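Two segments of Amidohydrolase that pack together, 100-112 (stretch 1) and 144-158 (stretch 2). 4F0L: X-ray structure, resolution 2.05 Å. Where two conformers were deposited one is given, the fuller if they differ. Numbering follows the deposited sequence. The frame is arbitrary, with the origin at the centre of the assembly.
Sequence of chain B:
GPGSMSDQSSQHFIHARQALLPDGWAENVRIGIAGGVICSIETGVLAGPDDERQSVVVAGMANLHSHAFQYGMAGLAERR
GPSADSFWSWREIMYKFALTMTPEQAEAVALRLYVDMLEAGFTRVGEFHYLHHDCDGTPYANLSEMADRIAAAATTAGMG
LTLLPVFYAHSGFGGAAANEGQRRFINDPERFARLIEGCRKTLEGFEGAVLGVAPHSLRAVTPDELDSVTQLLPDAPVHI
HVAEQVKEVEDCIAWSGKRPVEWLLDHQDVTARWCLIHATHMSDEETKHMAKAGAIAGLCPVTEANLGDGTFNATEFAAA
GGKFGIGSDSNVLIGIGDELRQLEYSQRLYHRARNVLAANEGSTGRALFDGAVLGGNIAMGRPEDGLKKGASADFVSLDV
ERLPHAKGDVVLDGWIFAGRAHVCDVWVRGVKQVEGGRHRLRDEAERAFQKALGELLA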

# COMPACT_ATOMS: atom_id res chain seq x y z
N THR B 100 -5.58 24.92 16.51
CA THR B 100 -6.98 25.37 16.51
C THR B 100 -7.99 24.34 17.00
O THR B 100 -9.14 24.68 17.30
CB THR B 100 -7.44 25.82 15.11
OG1 THR B 100 -7.27 24.73 14.18
CG2 THR B 100 -6.67 27.04 14.66
N MET B 101 -7.59 23.08 17.12
CA MET B 101 -8.55 22.05 17.47
C MET B 101 -9.12 22.24 18.89
O MET B 101 -8.37 22.43 19.84
CB MET B 101 -7.95 20.66 17.32
CG MET B 101 -9.02 19.57 17.23
SD MET B 101 -8.42 17.95 16.78
CE MET B 101 -8.04 18.32 15.07
N THR B 102 -10.44 22.18 19.02
CA THR B 102 -11.12 22.25 20.29
C THR B 102 -11.29 20.84 20.89
O THR B 102 -11.13 19.83 20.18
CB THR B 102 -12.51 22.82 20.10
OG1 THR B 102 -13.28 21.87 19.36
CG2 THR B 102 -12.47 24.18 19.35
N PRO B 103 -11.64 20.75 22.19
CA PRO B 103 -11.83 19.41 22.78
C PRO B 103 -12.99 18.61 22.13
O PRO B 103 -12.86 17.41 21.93
CB PRO B 103 -12.13 19.71 24.25
CG PRO B 103 -11.48 21.03 24.50
CD PRO B 103 -11.70 21.81 23.22
N GLU B 104 -14.09 19.29 21.80
CA GLU B 104 -15.21 18.67 21.11
C GLU B 104 -14.74 18.09 19.78
O GLU B 104 -15.09 16.97 19.41
CB GLU B 104 -16.31 19.72 20.88
CG GLU B 104 -17.00 20.23 22.15
CD GLU B 104 -16.23 21.31 22.93
OE1 GLU B 104 -15.17 21.83 22.48
OE2 GLU B 104 -16.73 21.64 24.02
N GLN B 105 -13.95 18.87 19.04
CA GLN B 105 -13.43 18.40 17.75
C GLN B 105 -12.46 17.24 17.93
O GLN B 105 -12.48 16.27 17.18
CB GLN B 105 -12.75 19.54 16.97
CG GLN B 105 -13.72 20.60 16.48
CD GLN B 105 -13.04 21.88 16.07
OE1 GLN B 105 -11.85 22.10 16.38
NE2 GLN B 105 -13.78 22.74 15.40
N ALA B 106 -11.62 17.32 18.95
CA ALA B 106 -10.65 16.29 19.20
C ALA B 106 -11.34 14.96 19.52
O ALA B 106 -10.88 13.92 19.09
CB ALA B 106 -9.74 16.68 20.34
N GLU B 107 -12.46 15.00 20.23
CA GLU B 107 -13.18 13.78 20.53
C GLU B 107 -13.78 13.17 19.27
O GLU B 107 -13.73 11.95 19.08
CB GLU B 107 -14.29 14.02 21.55
CG GLU B 107 -14.93 12.72 22.04
CD GLU B 107 -16.00 12.89 23.12
OE1 GLU B 107 -16.07 13.97 23.75
OE2 GLU B 107 -16.77 11.93 23.33
N ALA B 108 -14.38 14.01 18.42
CA ALA B 108 -14.96 13.58 17.14
C ALA B 108 -13.95 12.96 16.20
O ALA B 108 -14.20 11.89 15.61
CB ALA B 108 -15.66 14.74 16.45
N VAL B 109 -12.81 13.61 16.04
CA VAL B 109 -11.71 13.09 15.24
C VAL B 109 -11.17 11.75 15.79
O VAL B 109 -11.02 10.78 15.04
CB VAL B 109 -10.58 14.11 15.11
CG1 VAL B 109 -9.38 13.50 14.41
CG2 VAL B 109 -11.09 15.35 14.37
N ALA B 110 -10.89 11.71 17.10
CA ALA B 110 -10.39 10.48 17.71
C ALA B 110 -11.40 9.33 17.58
O ALA B 110 -11.02 8.21 17.32
CB ALA B 110 -10.06 10.72 19.18
N LEU B 111 -12.67 9.62 17.78
CA LEU B 111 -13.67 8.57 17.61
C LEU B 111 -13.64 7.98 16.21
O LEU B 111 -13.58 6.74 16.05
CB LEU B 111 -15.09 9.03 17.99
CG LEU B 111 -16.21 8.01 17.74
CD1 LEU B 111 -15.98 6.74 18.55
CD2 LEU B 111 -17.59 8.60 18.03
N ARG B 112 -13.66 8.84 15.19
CA ARG B 112 -13.72 8.33 13.82
C ARG B 112 -12.44 7.58 13.45
O ARG B 112 -12.49 6.60 12.71
CB ARG B 112 -13.99 9.47 12.83
CG ARG B 112 -14.23 9.03 11.41
CD ARG B 112 -15.48 8.15 11.30
NE ARG B 112 -15.69 7.53 9.99
CZ ARG B 112 -15.07 6.42 9.55
NH1 ARG B 112 -14.20 5.76 10.29
NH2 ARG B 112 -15.33 5.97 8.34
N SER B 144 -6.65 17.75 32.46
CA SER B 144 -6.54 16.62 31.54
C SER B 144 -7.64 16.61 30.47
O SER B 144 -7.81 15.58 29.79
CB SER B 144 -6.52 15.29 32.32
OG SER B 144 -7.76 15.03 32.99
N GLU B 145 -8.36 17.71 30.33
CA GLU B 145 -9.46 17.80 29.35
C GLU B 145 -9.23 17.01 28.04
O GLU B 145 -10.07 16.20 27.65
CB GLU B 145 -9.74 19.26 28.99
CG GLU B 145 -10.90 19.46 28.03
CD GLU B 145 -12.24 19.00 28.57
OE1 GLU B 145 -12.49 19.16 29.79
OE2 GLU B 145 -13.04 18.45 27.79
N MET B 146 -8.11 17.24 27.37
CA MET B 146 -7.89 16.64 26.05
C MET B 146 -7.68 15.13 26.15
O MET B 146 -8.17 14.39 25.29
CB MET B 146 -6.73 17.30 25.30
CG MET B 146 -7.10 18.66 24.71
SD MET B 146 -8.27 18.48 23.37
CE MET B 146 -7.98 19.95 22.40
N ALA B 147 -7.01 14.68 27.21
CA ALA B 147 -6.85 13.23 27.48
C ALA B 147 -8.20 12.59 27.80
O ALA B 147 -8.47 11.44 27.39
CB ALA B 147 -5.83 12.94 28.60
N ASP B 148 -9.05 13.32 28.53
CA ASP B 148 -10.40 12.85 28.82
C ASP B 148 -11.22 12.63 27.52
O ASP B 148 -12.05 11.72 27.42
CB ASP B 148 -11.17 13.81 29.72
CG ASP B 148 -10.48 14.07 31.07
OD1 ASP B 148 -9.46 13.44 31.44
OD2 ASP B 148 -10.99 14.96 31.77
N ARG B 149 -11.00 13.52 26.54
CA ARG B 149 -11.67 13.37 25.23
C ARG B 149 -11.23 12.10 24.49
O ARG B 149 -12.06 11.41 23.86
CB ARG B 149 -11.42 14.59 24.37
CG ARG B 149 -12.00 15.87 24.95
CD ARG B 149 -13.52 15.81 25.03
NE ARG B 149 -14.07 17.07 25.48
CZ ARG B 149 -15.31 17.50 25.24
NH1 ARG B 149 -16.18 16.80 24.50
NH2 ARG B 149 -15.70 18.67 25.72
N ILE B 150 -9.93 11.80 24.58
CA ILE B 150 -9.37 10.57 24.00
C ILE B 150 -10.04 9.38 24.64
O ILE B 150 -10.57 8.50 23.94
CB ILE B 150 -7.84 10.49 24.22
CG1 ILE B 150 -7.12 11.56 23.42
CG2 ILE B 150 -7.31 9.10 23.90
CD1 ILE B 150 -7.49 11.63 21.95
N ALA B 151 -10.08 9.37 25.97
CA ALA B 151 -10.69 8.28 26.68
C ALA B 151 -12.19 8.14 26.38
O ALA B 151 -12.67 7.02 26.23
CB ALA B 151 -10.42 8.38 28.16
N ALA B 152 -12.91 9.25 26.27
CA ALA B 152 -14.31 9.22 25.88
C ALA B 152 -14.47 8.64 24.49
O ALA B 152 -15.40 7.83 24.26
CB ALA B 152 -14.96 10.60 25.96
N ALA B 153 -13.60 9.06 23.55
CA ALA B 153 -13.64 8.54 22.19
C ALA B 153 -13.37 7.02 22.17
O ALA B 153 -14.14 6.24 21.59
CB ALA B 153 -12.63 9.29 21.30
N ALA B 154 -12.32 6.59 22.85
CA ALA B 154 -12.03 5.16 22.93
C ALA B 154 -13.20 4.36 23.54
O ALA B 154 -13.53 3.27 23.05
CB ALA B 154 -10.73 4.92 23.72
N THR B 155 -13.81 4.90 24.61
CA THR B 155 -14.94 4.26 25.26
C THR B 155 -16.12 4.11 24.31
O THR B 155 -16.71 3.02 24.20
CB THR B 155 -15.40 5.02 26.51
OG1 THR B 155 -14.32 5.06 27.43
CG2 THR B 155 -16.62 4.32 27.19
N THR B 156 -16.43 5.17 23.59
CA THR B 156 -17.54 5.12 22.65
C THR B 156 -17.25 4.11 21.55
O THR B 156 -18.14 3.36 21.13
CB THR B 156 -17.81 6.50 22.00
OG1 THR B 156 -18.09 7.46 23.00
CG2 THR B 156 -18.96 6.44 20.98
N ALA B 157 -16.00 4.10 21.09
CA ALA B 157 -15.59 3.17 20.00
C ALA B 157 -15.55 1.71 20.44
O ALA B 157 -15.71 0.79 19.62
CB ALA B 157 -14.22 3.58 19.44
N GLY B 158 -15.35 1.52 21.74
CA GLY B 158 -15.08 0.20 22.32
C GLY B 158 -13.64 -0.22 22.04
O GLY B 158 -13.34 -1.39 22.04
O HOH W 1 -17.01 9.74 22.01

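The two segments meet as a pair of helices, 103-112 and a partner that runs through to Ala157, whose N-to-C directions differ by 38° and whose axes approach to 8.3 Å. The CA-CA distances across the contact fall from 5.8 Å for Pro103-Met146, through 5.0 Å for Glu107-Arg149, to 4.6 Å for Leu111-Ala153, so the backbones draw together along the walk, and together the two segments bury 679 Å².

Before its helix begins, stretch 1 already touches Met146: the CE of that side chain lies 3.6 Å from Met101 O and 3.7 Å from Thr102 C. The end of the Met101 side chain itself leads away. Thr102 then serves as N-cap. Its OG1 accepts from Gln105 N at 3.1 Å, while Thr102 N donates to Gln105 OE1 at 3.0 Å with an angle of 170°; this reciprocal pair caps the start of the helix; Gln105 itself, its CA-to-CB bond directed away, makes no contact with stretch 2.

Pro103 points its CB toward the partner and is touched by three of its residues. Its CB is 4.1 Å from Met146 SD, an apolar contact, 3.5 Å from Arg149 NE and 3.9 Å from Glu145 OE2, while Pro103 O is 3.5 Å from Arg149 CG. Glu104 has its CA-to-CB bond directed away, yet its OE2 reaches Arg149 NH2 at 3.6 Å, a long salt bridge; this residue was deposited in two conformers, so the distance describes the given one. Ala106, directed toward the partner, places CB 3.8 Å from Met146 SD.

Glu107 supplies the hydrogen bond that directly joins the segments. Arg149 NH1 donates to Glu107 OE1 at 2.9 Å with an N-H...acceptor angle of 155°, and OE1 lies at the guanidinium edge, near its plane, as a good in-plane donor arrangement requires. Over one face of the same group sit Glu104 CA and Pro103 O. Within stretch 2, Arg149 NE donates to Glu145 OE2 at 2.9 Å, and Arg149 NH2 makes a weak bond to the same OE2 atom at 3.4 Å and 130°. Arg149 thus engages three carboxylates, two of them across the contact. The other Glu107 oxygen, OE2, is 3.5 Å from Ala152 CB and accepts from water 1 at 2.6 Å; that water also donates to Thr156 OG1 at 2.7 Å, which makes it a bridge between the helices.

Beyond this polar patch the packing becomes apolar and close. Ala153 CB lies 3.6 Å from Glu107 O, 3.6 Å from Ala110 CB and 3.5 Å from Leu111 N, so a single methyl rests against backbone as well as side chain. Ala110 CB also meets Ile150 CD1 at 3.9 Å; the Ile150 CA-to-CB bond points away, but the end of its side chain comes nearer. Leu111 starts sideways (chi1 t, chi2 p) and its CD1 reaches Ala157 CB at 3.7 Å and Thr156 CG2 at 3.9 Å. Arg112, directed away, takes no part.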